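Local coordinates for phosphogluconate dehydrogenase NAD-binding putative C-terminal domain-containing protein (Sinorhizobium meliloti, PDB 4EZB) that is of unknown function but is probably an oxidoreductase with a nucleotide-binding domain, related to the phosphogluconate dehydrogenases, at residues G140-M148 with P159-V170; T249-M260 with A280-M291. All coordinates share one frame; numbering follows the deposited sequence.

Contact 1: residues G140-M148 with P159-V170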
loop_
_atom_site.group_PDB
_atom_site.type_symbol
_atom_site.label_atom_id
_atom_site.label_comp_id
_atom_site.label_asym_id
_atom_site.label_seq_id
_atom_site.Cartn_x
_atom_site.Cartn_y
_atom_site.Cartn_z
ATOM N N GLY A 140 -39.225 -12.869 -11.283
ATOM C CA GLY A 140 -38.712 -12.364 -10.014
ATOM C C GLY A 140 -37.711 -11.238 -10.135
ATOM O O GLY A 140 -37.183 -10.972 -11.212
ATOM N N SER A 141 -37.464 -10.580 -9.003
ATOM C CA SER A 141 -36.460 -9.529 -8.874
ATOM C C SER A 141 -35.141 -10.116 -8.362
ATOM O O SER A 141 -35.142 -11.144 -7.697
ATOM C CB SER A 141 -36.941 -8.468 -7.867
ATOM O OG SER A 141 -38.141 -7.840 -8.286
ATOM N N PHE A 142 -34.037 -9.437 -8.650
ATOM C CA PHE A 142 -32.713 -9.866 -8.238
ATOM C C PHE A 142 -32.095 -8.797 -7.332
ATOM O O PHE A 142 -32.185 -7.628 -7.642
ATOM C CB PHE A 142 -31.820 -10.081 -9.470
ATOM C CG PHE A 142 -30.385 -10.463 -9.133
ATOM C CD1 PHE A 142 -30.039 -11.783 -8.920
ATOM C CD2 PHE A 142 -29.394 -9.485 -9.031
ATOM C CE1 PHE A 142 -28.713 -12.137 -8.631
ATOM C CE2 PHE A 142 -28.069 -9.820 -8.724
ATOM C CZ PHE A 142 -27.730 -11.148 -8.520
ATOM N N VAL A 143 -31.515 -9.184 -6.195
ATOM C CA VAL A 143 -30.742 -8.234 -5.399
ATOM C C VAL A 143 -29.368 -8.871 -5.236
ATOM O O VAL A 143 -29.251 -10.048 -4.951
ATOM C CB VAL A 143 -31.374 -7.912 -4.018
ATOM C CG1 VAL A 143 -30.382 -7.207 -3.111
ATOM C CG2 VAL A 143 -32.625 -7.033 -4.172
ATOM N N GLU A 144 -28.319 -8.101 -5.412
ATOM C CA GLU A 144 -27.006 -8.700 -5.239
ATOM C C GLU A 144 -26.507 -8.508 -3.813
ATOM O O GLU A 144 -26.478 -7.388 -3.327
ATOM C CB GLU A 144 -26.040 -8.057 -6.229
ATOM C CG GLU A 144 -24.608 -8.480 -5.945
ATOM C CD GLU A 144 -23.657 -7.322 -5.861
ATOM O OE1 GLU A 144 -22.448 -7.583 -5.852
ATOM O OE2 GLU A 144 -24.103 -6.165 -5.817
ATOM N N GLY A 145 -26.109 -9.585 -3.140
ATOM C CA GLY A 145 -25.525 -9.447 -1.805
ATOM C C GLY A 145 -24.073 -9.879 -1.715
ATOM O O GLY A 145 -23.560 -10.638 -2.568
ATOM N N ALA A 146 -23.404 -9.414 -0.668
ATOM C CA ALA A 146 -22.037 -9.822 -0.404
ATOM C C ALA A 146 -21.840 -9.941 1.094
ATOM O O ALA A 146 -22.083 -8.996 1.853
ATOM C CB ALA A 146 -21.054 -8.841 -1.018
ATOM N N VAL A 147 -21.419 -11.122 1.513
ATOM C CA VAL A 147 -21.299 -11.450 2.925
ATOM C C VAL A 147 -19.939 -10.959 3.378
ATOM O O VAL A 147 -18.944 -11.243 2.724
ATOM C CB VAL A 147 -21.472 -12.944 3.142
ATOM C CG1 VAL A 147 -21.464 -13.280 4.636
ATOM C CG2 VAL A 147 -22.771 -13.398 2.465
HETATM N N MSE A 148 -19.916 -10.189 4.470
HETATM C CA MSE A 148 -18.721 -9.403 4.829
HETATM C C MSE A 148 -17.841 -10.037 5.873
HETATM O O MSE A 148 -16.756 -9.529 6.175
HETATM C CB MSE A 148 -19.109 -8.014 5.353
HETATM C CG MSE A 148 -19.783 -7.150 4.290
HETATM SE SE MSE A 148 -18.677 -7.083 2.650
HETATM C CE MSE A 148 -17.054 -6.287 3.454
ATOM N N PRO A 159 -22.692 -9.407 8.787
ATOM C CA PRO A 159 -22.853 -8.228 7.922
ATOM C C PRO A 159 -22.989 -8.649 6.452
ATOM O O PRO A 159 -22.115 -9.345 5.906
ATOM C CB PRO A 159 -21.560 -7.423 8.156
ATOM C CG PRO A 159 -20.574 -8.407 8.730
ATOM C CD PRO A 159 -21.400 -9.402 9.509
ATOM N N ILE A 160 -24.114 -8.263 5.848
ATOM C CA ILE A 160 -24.342 -8.461 4.411
ATOM C C ILE A 160 -24.530 -7.101 3.737
ATOM O O ILE A 160 -25.268 -6.262 4.237
ATOM C CB ILE A 160 -25.540 -9.405 4.161
ATOM C CG1 ILE A 160 -25.182 -10.812 4.645
ATOM C CG2 ILE A 160 -25.914 -9.435 2.680
ATOM C CD1 ILE A 160 -26.335 -11.798 4.755
ATOM N N LEU A 161 -23.809 -6.864 2.637
ATOM C CA LEU A 161 -24.097 -5.729 1.777
ATOM C C LEU A 161 -25.020 -6.166 0.634
ATOM O O LEU A 161 -24.840 -7.250 0.071
ATOM C CB LEU A 161 -22.797 -5.140 1.234
ATOM C CG LEU A 161 -21.779 -4.608 2.291
ATOM C CD1 LEU A 161 -20.605 -3.890 1.635
ATOM C CD2 LEU A 161 -22.427 -3.698 3.336
ATOM N N VAL A 162 -25.993 -5.327 0.298
ATOM C CA VAL A 162 -26.909 -5.579 -0.833
ATOM C C VAL A 162 -26.996 -4.380 -1.799
ATOM O O VAL A 162 -26.859 -3.212 -1.397
ATOM C CB VAL A 162 -28.305 -6.059 -0.349
ATOM C CG1 VAL A 162 -28.221 -7.491 0.159
ATOM C CG2 VAL A 162 -28.843 -5.169 0.771
ATOM N N ALA A 163 -27.190 -4.661 -3.082
ATOM C CA ALA A 163 -27.328 -3.618 -4.092
ATOM C C ALA A 163 -28.384 -4.040 -5.111
ATOM O O ALA A 163 -28.411 -5.199 -5.524
ATOM C CB ALA A 163 -26.000 -3.421 -4.807
ATOM N N GLY A 164 -29.201 -3.094 -5.563
ATOM C CA GLY A 164 -30.201 -3.380 -6.609
ATOM C C GLY A 164 -31.415 -2.499 -6.427
ATOM O O GLY A 164 -31.535 -1.807 -5.403
ATOM N N ARG A 165 -32.304 -2.501 -7.426
ATOM C CA ARG A 165 -33.547 -1.742 -7.357
ATOM C C ARG A 165 -34.179 -1.920 -5.965
ATOM O O ARG A 165 -34.446 -0.935 -5.274
ATOM C CB ARG A 165 -34.511 -2.187 -8.469
ATOM C CG ARG A 165 -35.262 -1.066 -9.170
ATOM C CD ARG A 165 -36.518 -1.554 -9.898
ATOM N NE ARG A 165 -36.257 -2.577 -10.924
ATOM C CZ ARG A 165 -36.386 -2.401 -12.242
ATOM N NH1 ARG A 165 -36.121 -3.405 -13.076
ATOM N NH2 ARG A 165 -36.779 -1.231 -12.738
ATOM N N ARG A 166 -34.326 -3.176 -5.524
ATOM C CA ARG A 166 -35.031 -3.494 -4.270
ATOM C C ARG A 166 -34.155 -3.752 -3.038
ATOM O O ARG A 166 -34.638 -4.233 -2.012
ATOM C CB ARG A 166 -36.033 -4.633 -4.505
ATOM C CG ARG A 166 -37.070 -4.250 -5.566
ATOM C CD ARG A 166 -37.982 -5.405 -5.958
ATOM N NE ARG A 166 -38.913 -5.744 -4.890
ATOM C CZ ARG A 166 -39.758 -6.778 -4.913
ATOM N NH1 ARG A 166 -39.820 -7.598 -5.968
ATOM N NH2 ARG A 166 -40.533 -6.998 -3.861
ATOM N N ALA A 167 -32.885 -3.390 -3.123
ATOM C CA ALA A 167 -31.956 -3.559 -1.997
ATOM C C ALA A 167 -32.415 -2.864 -0.709
ATOM O O ALA A 167 -32.334 -3.449 0.369
ATOM C CB ALA A 167 -30.558 -3.075 -2.379
ATOM N N VAL A 168 -32.887 -1.622 -0.810
ATOM C CA VAL A 168 -33.346 -0.897 0.395
ATOM C C VAL A 168 -34.503 -1.691 0.981
ATOM O O VAL A 168 -34.487 -2.032 2.160
ATOM C CB VAL A 168 -33.759 0.556 0.073
ATOM C CG1 VAL A 168 -34.594 1.167 1.188
ATOM C CG2 VAL A 168 -32.517 1.382 -0.231
ATOM N N GLU A 169 -35.469 -2.024 0.119
ATOM C CA GLU A 169 -36.627 -2.813 0.487
ATOM C C GLU A 169 -36.309 -4.148 1.156
ATOM O O GLU A 169 -36.895 -4.449 2.193
ATOM C CB GLU A 169 -37.558 -3.004 -0.718
ATOM C CG GLU A 169 -38.686 -3.979 -0.452
ATOM C CD GLU A 169 -39.343 -4.465 -1.717
ATOM O OE1 GLU A 169 -39.194 -3.825 -2.790
ATOM O OE2 GLU A 169 -40.011 -5.508 -1.633
ATOM N N VAL A 170 -35.395 -4.950 0.588
ATOM C CA VAL A 170 -35.054 -6.227 1.225
ATOM C C VAL A 170 -34.252 -6.051 2.506
ATOM O O VAL A 170 -34.496 -6.753 3.466
ATOM C CB VAL A 170 -34.401 -7.299 0.287
ATOM C CG1 VAL A 170 -35.195 -7.448 -0.982
ATOM C CG2 VAL A 170 -32.936 -7.018 -0.032
HETATM O O HOH W 1 -36.362 -5.396 -9.554
HETATM O O HOH W 2 -34.022 -5.562 -7.173
#
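Glu144 and Ala163 form a hydrogen-bonded pair in an antiparallel hairpin, with Glu144 N 2.9 Å from Ala163 O and Ala163 N 2.8 Å from Glu144 O. Ala146 and Leu161 repeat this pattern, and a last bond runs from Met148 N to Pro159 O. Between them, Gly145 faces Val162 with CA atoms only 4.2 Å apart; a side chain on Gly145 would press on Val162 CG1.

Apolar contact follows the two faces. Val143, with CG1 anti to its backbone N (chi1 166°), sets that methyl 3.6 Å from Val162 CB and 4.0 Å from Val170 CG2, as suits a branched residue between strand and helix. On the other face selenomethionine Met148 lays CG across Leu161 CG.

Polar side chains close the far end. Arg166 NH1 donates to Ser141 OG (2.9 Å), in the guanidinium plane, while NE and NH2 grip Glu169 side-on, one nitrogen to each carboxylate oxygen; this fixes the group's rotation.

Strand 141-147 also bonds to strand 116-119, helix 125-136 covers Phe142, Leu161 meets strand 180-185, and the Glu144 carboxylate accepts from Ser192 N and Ala191 N at the start of helix 190-218.

Contact 2: residues T249-M260 with A280-M291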
loop_
_atom_site.group_PDB
_atom_site.type_symbol
_atom_site.label_atom_id
_atom_site.label_comp_id
_atom_site.label_asym_id
_atom_site.label_seq_id
_atom_site.Cartn_x
_atom_site.Cartn_y
_atom_site.Cartn_z
ATOM N N THR A 249 -0.996 -12.595 7.651
ATOM C CA THR A 249 -0.262 -13.280 6.565
ATOM C C THR A 249 0.220 -14.665 7.016
ATOM O O THR A 249 0.142 -15.631 6.251
ATOM C CB THR A 249 0.969 -12.489 6.082
ATOM O OG1 THR A 249 0.628 -11.111 5.918
ATOM C CG2 THR A 249 1.503 -13.044 4.742
ATOM N N PHE A 250 0.711 -14.758 8.252
ATOM C CA PHE A 250 1.174 -16.029 8.800
ATOM C C PHE A 250 0.026 -17.052 8.814
ATOM O O PHE A 250 0.095 -18.086 8.145
ATOM C CB PHE A 250 1.765 -15.836 10.214
ATOM C CG PHE A 250 2.190 -17.119 10.891
ATOM C CD1 PHE A 250 3.083 -17.998 10.275
ATOM C CD2 PHE A 250 1.718 -17.441 12.155
ATOM C CE1 PHE A 250 3.477 -19.174 10.893
ATOM C CE2 PHE A 250 2.110 -18.622 12.780
ATOM C CZ PHE A 250 2.990 -19.485 12.148
ATOM N N GLU A 251 -1.036 -16.715 9.544
ATOM C CA GLU A 251 -2.153 -17.616 9.774
ATOM C C GLU A 251 -2.989 -17.864 8.512
ATOM O O GLU A 251 -3.096 -18.994 8.062
ATOM C CB GLU A 251 -3.017 -17.103 10.926
ATOM C CG GLU A 251 -3.606 -18.215 11.775
ATOM C CD GLU A 251 -4.664 -17.729 12.752
ATOM O OE1 GLU A 251 -4.942 -16.508 12.794
ATOM O OE2 GLU A 251 -5.229 -18.579 13.477
ATOM N N HIS A 252 -3.553 -16.812 7.928
ATOM C CA HIS A 252 -4.548 -16.975 6.853
ATOM C C HIS A 252 -4.027 -16.591 5.478
ATOM O O HIS A 252 -4.811 -16.256 4.596
ATOM C CB HIS A 252 -5.815 -16.150 7.141
ATOM C CG HIS A 252 -6.335 -16.285 8.540
ATOM N ND1 HIS A 252 -6.300 -15.246 9.449
ATOM C CD2 HIS A 252 -6.903 -17.331 9.187
ATOM C CE1 HIS A 252 -6.822 -15.647 10.594
ATOM N NE2 HIS A 252 -7.193 -16.908 10.463
ATOM N N GLY A 253 -2.712 -16.632 5.284
ATOM C CA GLY A 253 -2.121 -16.130 4.039
ATOM C C GLY A 253 -2.721 -16.734 2.782
ATOM O O GLY A 253 -2.899 -16.040 1.771
ATOM N N ALA A 254 -3.031 -18.028 2.851
ATOM C CA ALA A 254 -3.609 -18.753 1.721
ATOM C C ALA A 254 -4.938 -18.114 1.282
ATOM O O ALA A 254 -5.063 -17.674 0.133
ATOM C CB ALA A 254 -3.789 -20.226 2.061
ATOM N N ARG A 255 -5.897 -18.023 2.207
ATOM C CA ARG A 255 -7.221 -17.437 1.921
ATOM C C ARG A 255 -7.191 -15.926 1.608
ATOM O O ARG A 255 -8.026 -15.435 0.843
ATOM C CB ARG A 255 -8.223 -17.765 3.038
ATOM C CG ARG A 255 -8.384 -19.265 3.261
ATOM C CD ARG A 255 -9.834 -19.669 3.502
ATOM N NE ARG A 255 -10.084 -21.070 3.143
ATOM C CZ ARG A 255 -11.283 -21.655 3.122
ATOM N NH1 ARG A 255 -12.377 -20.973 3.442
ATOM N NH2 ARG A 255 -11.392 -22.931 2.777
ATOM N N ARG A 256 -6.230 -15.209 2.196
ATOM C CA ARG A 256 -5.986 -13.783 1.904
ATOM C C ARG A 256 -5.501 -13.536 0.459
ATOM O O ARG A 256 -5.815 -12.492 -0.145
ATOM C CB ARG A 256 -5.008 -13.174 2.924
ATOM C CG ARG A 256 -5.577 -13.096 4.340
ATOM C CD ARG A 256 -4.575 -12.572 5.357
ATOM N NE ARG A 256 -4.460 -11.116 5.324
ATOM C CZ ARG A 256 -5.306 -10.258 5.903
ATOM N NH1 ARG A 256 -6.370 -10.686 6.577
ATOM N NH2 ARG A 256 -5.091 -8.947 5.802
ATOM N N VAL A 257 -4.750 -14.500 -0.085
ATOM C CA VAL A 257 -4.339 -14.477 -1.493
ATOM C C VAL A 257 -5.499 -14.720 -2.473
ATOM O O VAL A 257 -5.517 -14.133 -3.564
ATOM C CB VAL A 257 -3.201 -15.482 -1.754
ATOM C CG1 VAL A 257 -2.981 -15.712 -3.250
ATOM C CG2 VAL A 257 -1.931 -14.984 -1.102
ATOM N N THR A 258 -6.442 -15.592 -2.097
ATOM C CA THR A 258 -7.659 -15.811 -2.892
ATOM C C THR A 258 -8.477 -14.523 -2.974
ATOM O O THR A 258 -8.762 -14.053 -4.065
ATOM C CB THR A 258 -8.548 -16.940 -2.332
ATOM O OG1 THR A 258 -7.728 -17.961 -1.752
ATOM C CG2 THR A 258 -9.398 -17.544 -3.443
ATOM N N GLU A 259 -8.826 -13.956 -1.817
ATOM C CA GLU A 259 -9.503 -12.646 -1.723
ATOM C C GLU A 259 -8.851 -11.548 -2.587
ATOM O O GLU A 259 -9.553 -10.723 -3.181
ATOM C CB GLU A 259 -9.556 -12.174 -0.265
ATOM C CG GLU A 259 -10.264 -13.121 0.691
ATOM C CD GLU A 259 -10.058 -12.740 2.146
ATOM O OE1 GLU A 259 -10.295 -11.563 2.499
ATOM O OE2 GLU A 259 -9.668 -13.622 2.943
HETATM N N MSE A 260 -7.514 -11.548 -2.639
HETATM C CA MSE A 260 -6.735 -10.608 -3.473
HETATM C C MSE A 260 -6.841 -10.915 -4.948
HETATM O O MSE A 260 -6.997 -9.995 -5.756
HETATM C CB MSE A 260 -5.257 -10.567 -3.053
HETATM C CG MSE A 260 -4.615 -9.194 -3.280
HETATM SE SE MSE A 260 -5.741 -7.721 -2.585
HETATM C CE MSE A 260 -4.512 -6.184 -2.695
ATOM N N ALA A 280 0.213 -7.408 -4.659
ATOM C CA ALA A 280 -0.065 -7.695 -3.242
ATOM C C ALA A 280 -0.379 -9.185 -2.962
ATOM O O ALA A 280 0.176 -9.791 -2.022
ATOM C CB ALA A 280 -1.151 -6.783 -2.706
ATOM N N CYS A 281 -1.241 -9.749 -3.809
ATOM C CA CYS A 281 -1.535 -11.174 -3.867
ATOM C C CYS A 281 -0.273 -12.019 -3.982
ATOM O O CYS A 281 -0.063 -12.927 -3.175
ATOM C CB CYS A 281 -2.487 -11.443 -5.052
ATOM S SG CYS A 281 -2.419 -13.085 -5.816
ATOM N N GLU A 282 0.560 -11.738 -4.983
ATOM C CA GLU A 282 1.866 -12.383 -5.079
ATOM C C GLU A 282 2.653 -12.278 -3.755
ATOM O O GLU A 282 3.204 -13.266 -3.261
ATOM C CB GLU A 282 2.688 -11.770 -6.216
ATOM C CG GLU A 282 4.193 -11.947 -6.000
ATOM C CD GLU A 282 5.041 -11.766 -7.245
ATOM O OE1 GLU A 282 6.290 -11.846 -7.112
ATOM O OE2 GLU A 282 4.475 -11.555 -8.343
ATOM N N THR A 283 2.689 -11.074 -3.186
ATOM C CA THR A 283 3.514 -10.792 -2.014
ATOM C C THR A 283 3.047 -11.565 -0.802
ATOM O O THR A 283 3.861 -12.188 -0.108
ATOM C CB THR A 283 3.536 -9.290 -1.678
ATOM O OG1 THR A 283 4.068 -8.569 -2.801
ATOM C CG2 THR A 283 4.415 -9.010 -0.428
ATOM N N ILE A 284 1.746 -11.504 -0.542
ATOM C CA ILE A 284 1.149 -12.205 0.601
ATOM C C ILE A 284 1.344 -13.740 0.484
ATOM O O ILE A 284 1.677 -14.410 1.469
ATOM C CB ILE A 284 -0.333 -11.798 0.763
ATOM C CG1 ILE A 284 -0.429 -10.346 1.230
ATOM C CG2 ILE A 284 -1.063 -12.715 1.738
ATOM C CD1 ILE A 284 -1.813 -9.748 1.051
ATOM N N ALA A 285 1.193 -14.272 -0.729
ATOM C CA ALA A 285 1.423 -15.712 -0.991
ATOM C C ALA A 285 2.880 -16.093 -0.805
ATOM O O ALA A 285 3.178 -17.113 -0.181
ATOM C CB ALA A 285 0.976 -16.091 -2.392
ATOM N N ALA A 286 3.785 -15.292 -1.371
ATOM C CA ALA A 286 5.214 -15.517 -1.205
ATOM C C ALA A 286 5.591 -15.495 0.266
ATOM O O ALA A 286 6.367 -16.331 0.705
ATOM C CB ALA A 286 6.015 -14.473 -1.966
ATOM N N ALA A 287 5.019 -14.549 1.019
ATOM C CA ALA A 287 5.353 -14.354 2.433
ATOM C C ALA A 287 4.773 -15.451 3.322
ATOM O O ALA A 287 5.450 -15.928 4.253
ATOM C CB ALA A 287 4.903 -12.984 2.919
ATOM N N HIS A 288 3.539 -15.853 3.024
ATOM C CA HIS A 288 2.905 -16.975 3.718
ATOM C C HIS A 288 3.737 -18.265 3.578
ATOM O O HIS A 288 4.016 -18.960 4.571
ATOM C CB HIS A 288 1.495 -17.202 3.181
ATOM C CG HIS A 288 0.804 -18.373 3.802
ATOM N ND1 HIS A 288 0.165 -18.298 5.024
ATOM C CD2 HIS A 288 0.680 -19.655 3.388
ATOM C CE1 HIS A 288 -0.336 -19.481 5.329
ATOM N NE2 HIS A 288 -0.044 -20.320 4.351
ATOM N N ALA A 289 4.115 -18.570 2.337
ATOM C CA ALA A 289 4.990 -19.710 2.017
ATOM C C ALA A 289 6.313 -19.594 2.778
ATOM O O ALA A 289 6.748 -20.537 3.450
ATOM C CB ALA A 289 5.231 -19.800 0.506
ATOM N N ALA A 290 6.936 -18.422 2.675
ATOM C CA ALA A 290 8.196 -18.141 3.337
ATOM C C ALA A 290 8.160 -18.439 4.837
ATOM O O ALA A 290 9.143 -18.936 5.395
ATOM C CB ALA A 290 8.596 -16.686 3.095
HETATM N N MSE A 291 7.027 -18.162 5.480
HETATM C CA MSE A 291 6.931 -18.303 6.939
HETATM C C MSE A 291 6.525 -19.668 7.468
HETATM O O MSE A 291 6.724 -19.940 8.652
HETATM C CB MSE A 291 5.971 -17.254 7.468
HETATM C CG MSE A 291 6.610 -15.868 7.360
HETATM SE SE MSE A 291 5.502 -14.567 8.364
HETATM C CE MSE A 291 4.118 -14.379 6.962
#
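Two helices of the all-helical C-terminal region, 238-268 and 275-291, pack here at an angle of 134° between their directions, 8.5 Å apart at the segment axes, in knobs-into-holes fashion. The side chains of Thr249, Ile284 and His288 are the knobs.

His288 carries the polar part. With CG anti to the backbone N (chi1 177°), the ring reaches across to helix 249-260, where ND1 donates to Thr249 O over 2.9 Å. The carbonyl oxygen lies almost in the ring plane, and the N-H points at it with an angle of 164°. One ring face is covered by the backbone of Gly253 and Ala254, Ala254 N standing over the ring centre. Glycine suits position 253, since a CB there would run into His288 ND1.

The rest is apolar. Ile284 CG2 lies 3.7 Å from Val257 CG2 and also meets Arg256 CB. The same Val257 methyl presses tightly on Ala285 CB at 3.4 Å, and Val257 CG1 rests on Cys281 SG; small residues let the backbones come close. Selenomethionine Met260 sets CE 3.4 Å from Ala280 CB, equally tight. At the other end Met291 crosses Thr249 at about a right angle, CE against CG2 (3.7 Å), while Thr249 OG1 turns to Glu206 on helix 190-218.

Helix 249-260 is kinked where the amides of Ala254 and Arg255 lack bonds to the preceding turn, beside the histidine. Replacing His288 by alanine would remove the ring, and is likely to leave Thr249 O without this donor and a gap against Gly253 and Ala254. The chemistry thus implies a largely apolar interface, held near the kink by one hydrogen bond from the imidazole N-H to a backbone carbonyl rather than by paired charges.

Overall arrangement
From the N terminus the chain first builds the parallel strands of a Rossmann-like sheet, consistent with a nucleotide-binding domain. Contact 1 then closes a short loop without helix or strand, a hairpin turning the sheet antiparallel before strand 180-185 and adding helix 167-175. Helix 190-218 follows and leads into the helical region, where contact 2 closes a wider, mainly helical loop between helices 238-268 and 275-291. The two loops come in series, neither nesting nor crossing. Their centres lie about 30 Å apart on opposite sides of the chain's centre, without touching. Helix 190-218 links them: its start meets the hairpin, and further along it packs against the helix pair.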